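Side-chain contact in HupZ (Streptococcus sp. 'group A', PDB 5ESC), which degrades heme in vitro and adopts the dimeric split-barrel fold of the pyridoxamine 5'-phosphate oxidase family: residues Q51-I56 / V103-G108. Residues are numbered along the deposited sequence; the frame is centred on the assembly and turned at random.
Sequences QTRINI and VPKAVG
In the split barrel of HupZ, helix 51-59 reaches the start of strand 106-117 and the residue before it through one long side chain: Arg53 lays its guanidinium group against Lys105 and Ala106. These two residues form a classic beta bulge opposite Glu46 of the neighbouring antiparallel strand 41-46, and the bulge turns both of their CB atoms toward the helix. The arginine is stretched out from CG to NE, and with CG anti to the backbone N (chi1 180°) it reaches across to the strand, where the nearest CA atoms, those of Arg53 and Gly108, are 7.8 Å apart. At its far end the methyl CB of Ala106 sits over one face of the guanidinium, offset toward the rim, 4.0 Å from Arg53 NH2. The Lys105 chain crosses the arginine at about a right angle; its CB lies 4.0 Å from Arg53 NH1 and its CD 4.2 Å from the same nitrogen. Beyond CD the lysine leads away, leaving Lys105 NZ 6.2 Å from Arg53 NH1. The polar bonds of the guanidinium are made elsewhere: NE forms a salt bridge with Glu57, one helical turn on, while NH1 forms another with Asp49 and also bonds to the carbonyl oxygen of Thr48. The two segments together bury 120 Å², mostly by van der Waals packing of Arg53 on Lys105 and Ala106. The two carboxylates probably offset the arginine's charge and hold the group in place, while the bulge offers it carbon alone.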
ATOM      1  N   GLN A  51     -10.457   9.101   0.693  1.00 16.14           N
ATOM      2  CA  GLN A  51     -11.018   7.822   0.677  1.00 17.19           C
ATOM      3  C   GLN A  51     -10.556   7.012   1.909  1.00 15.87           C
ATOM      4  O   GLN A  51     -11.350   6.254   2.414  1.00 16.51           O
ATOM      5  CB  GLN A  51     -10.648   7.093  -0.636  1.00 17.87           C
ATOM      6  CG  GLN A  51     -11.490   5.835  -0.856  1.00 19.85           C
ATOM      7  CD  GLN A  51     -13.020   6.094  -0.965  1.00 21.39           C
ATOM      8  OE1 GLN A  51     -13.435   6.982  -1.739  1.00 23.68           O
ATOM      9  NE2 GLN A  51     -13.829   5.369  -0.245  1.00 19.47           N
ATOM     10  N   THR A  52      -9.313   7.195   2.369  1.00 15.25           N
ATOM     11  CA  THR A  52      -8.835   6.460   3.531  1.00 13.26           C
ATOM     12  C   THR A  52      -9.772   6.790   4.698  1.00 13.59           C
ATOM     13  O   THR A  52     -10.260   5.916   5.398  1.00  9.61           O
ATOM     14  CB  THR A  52      -7.367   6.809   3.876  1.00 13.48           C
ATOM     15  OG1 THR A  52      -6.532   6.389   2.801  1.00 18.21           O
ATOM     16  CG2 THR A  52      -6.877   6.161   5.184  1.00 11.89           C
ATOM     17  N   ARG A  53     -10.041   8.078   4.912  1.00 11.36           N
ATOM     18  CA  ARG A  53     -10.876   8.498   5.997  1.00 12.47           C
ATOM     19  C   ARG A  53     -12.309   7.944   5.906  1.00 14.48           C
ATOM     20  O   ARG A  53     -12.850   7.442   6.934  1.00 12.71           O
ATOM     21  CB  ARG A  53     -10.918  10.049   6.114  1.00 12.00           C
ATOM     22  CG  ARG A  53     -11.783  10.504   7.231  1.00 13.26           C
ATOM     23  CD  ARG A  53     -11.881  12.042   7.310  1.00 13.54           C
ATOM     24  NE  ARG A  53     -12.677  12.456   8.436  1.00 13.53           N
ATOM     25  CZ  ARG A  53     -12.781  13.740   8.805  1.00 17.59           C
ATOM     26  NH1 ARG A  53     -12.182  14.668   8.075  1.00 17.84           N
ATOM     27  NH2 ARG A  53     -13.532  14.093   9.824  1.00 19.44           N
ATOM     28  N   ILE A  54     -12.911   8.037   4.691  1.00 13.26           N
ATOM     29  CA  ILE A  54     -14.245   7.572   4.436  0.50 14.80           C
ATOM     30  C   ILE A  54     -14.360   6.051   4.734  1.00 12.81           C
ATOM     31  O   ILE A  54     -15.325   5.583   5.331  1.00 12.22           O
ATOM     32  CB  ILE A  54     -14.597   7.844   2.968  0.50 16.83           C
ATOM     33  CG1 ILE A  54     -14.573   9.329   2.698  0.50 19.88           C
ATOM     34  CG2 ILE A  54     -15.967   7.306   2.589  0.50 19.98           C
ATOM     35  CD1 ILE A  54     -15.411  10.091   3.659  0.50 20.14           C
ATOM     36  N   ASN A  55     -13.365   5.313   4.309  1.00 11.83           N
ATOM     37  CA  ASN A  55     -13.326   3.875   4.511  1.00 13.40           C
ATOM     38  C   ASN A  55     -13.163   3.553   6.001  1.00 12.54           C
ATOM     39  O   ASN A  55     -13.845   2.641   6.525  1.00 14.65           O
ATOM     40  CB  ASN A  55     -12.182   3.259   3.692  1.00 13.32           C
ATOM     41  CG  ASN A  55     -12.436   3.288   2.173  1.00 14.61           C
ATOM     42  OD1 ASN A  55     -13.496   3.624   1.700  1.00 16.84           O
ATOM     43  ND2 ASN A  55     -11.403   2.938   1.418  1.00 12.80           N
ATOM     44  N   ILE A  56     -12.219   4.227   6.690  1.00 12.84           N
ATOM     45  CA  ILE A  56     -12.083   4.044   8.182  1.00 13.43           C
ATOM     46  C   ILE A  56     -13.415   4.293   8.947  1.00 14.44           C
ATOM     47  O   ILE A  56     -13.864   3.473   9.744  1.00 12.45           O
ATOM     48  CB  ILE A  56     -10.928   4.866   8.810  1.00 12.84           C
ATOM     49  CG1 ILE A  56      -9.564   4.298   8.350  1.00 13.75           C
ATOM     50  CG2 ILE A  56     -11.024   4.928  10.316  1.00 13.25           C
ATOM     51  CD1 ILE A  56      -8.445   5.290   8.458  1.00 15.00           C
ATOM     52  N   VAL A 103      -3.348  22.612  10.104  1.00 22.63           N
ATOM     53  CA  VAL A 103      -4.120  22.145  11.251  1.00 22.83           C
ATOM     54  C   VAL A 103      -4.899  20.878  10.843  1.00 19.40           C
ATOM     55  O   VAL A 103      -5.567  20.875   9.831  1.00 16.95           O
ATOM     56  CB  VAL A 103      -5.125  23.178  11.700  1.00 23.10           C
ATOM     57  CG1 VAL A 103      -5.785  22.742  13.004  1.00 21.69           C
ATOM     58  CG2 VAL A 103      -4.418  24.547  11.861  1.00 27.78           C
ATOM     59  N   PRO A 104      -4.809  19.806  11.642  1.00 16.48           N
ATOM     60  CA  PRO A 104      -5.557  18.631  11.121  1.00 14.70           C
ATOM     61  C   PRO A 104      -7.048  18.831  11.157  1.00 13.72           C
ATOM     62  O   PRO A 104      -7.525  19.410  12.072  1.00 16.57           O
ATOM     63  CB  PRO A 104      -5.125  17.480  12.066  1.00 12.91           C
ATOM     64  CG  PRO A 104      -4.723  18.177  13.287  1.00 13.43           C
ATOM     65  CD  PRO A 104      -4.122  19.514  12.898  1.00 16.27           C
ATOM     66  N   LYS A 105      -7.781  18.253  10.239  1.00 13.14           N
ATOM     67  CA  LYS A 105      -9.210  18.178  10.370  1.00 13.47           C
ATOM     68  C   LYS A 105      -9.544  17.086  11.434  1.00 15.09           C
ATOM     69  O   LYS A 105     -10.538  17.162  12.133  1.00 14.15           O
ATOM     70  CB  LYS A 105      -9.809  17.741   9.052  1.00 15.27           C
ATOM     71  CG  LYS A 105      -9.852  18.810   7.981  1.00 18.22           C
ATOM     72  CD  LYS A 105     -10.583  18.291   6.711  1.00 24.89           C
ATOM     73  CE  LYS A 105     -11.012  19.541   5.863  1.00 30.08           C
ATOM     74  NZ  LYS A 105     -10.637  19.470   4.467  1.00 38.49           N
ATOM     75  N   ALA A 106      -8.712  16.068  11.548  1.00 14.30           N
ATOM     76  CA  ALA A 106      -9.025  14.973  12.505  1.00 13.77           C
ATOM     77  C   ALA A 106      -7.769  14.209  12.795  1.00 13.69           C
ATOM     78  O   ALA A 106      -6.736  14.484  12.185  1.00 11.71           O
ATOM     79  CB  ALA A 106     -10.110  14.062  11.918  1.00 14.19           C
ATOM     80  N   VAL A 107      -7.834  13.228  13.701  1.00 12.33           N
ATOM     81  CA  VAL A 107      -6.745  12.318  13.879  1.00 11.19           C
ATOM     82  C   VAL A 107      -7.241  10.864  13.586  1.00 10.11           C
ATOM     83  O   VAL A 107      -8.353  10.514  13.971  1.00 10.66           O
ATOM     84  CB  VAL A 107      -6.156  12.438  15.341  1.00 11.21           C
ATOM     85  CG1 VAL A 107      -7.177  12.153  16.467  1.00 10.88           C
ATOM     86  CG2 VAL A 107      -4.855  11.634  15.475  1.00 10.61           C
ATOM     87  N   GLY A 108      -6.447  10.079  12.899  1.00 10.08           N
ATOM     88  CA  GLY A 108      -6.727   8.676  12.642  1.00 10.03           C
ATOM     89  C   GLY A 108      -6.002   7.904  13.746  1.00  9.93           C
ATOM     90  O   GLY A 108      -4.855   8.212  14.041  1.00  8.89           O
TER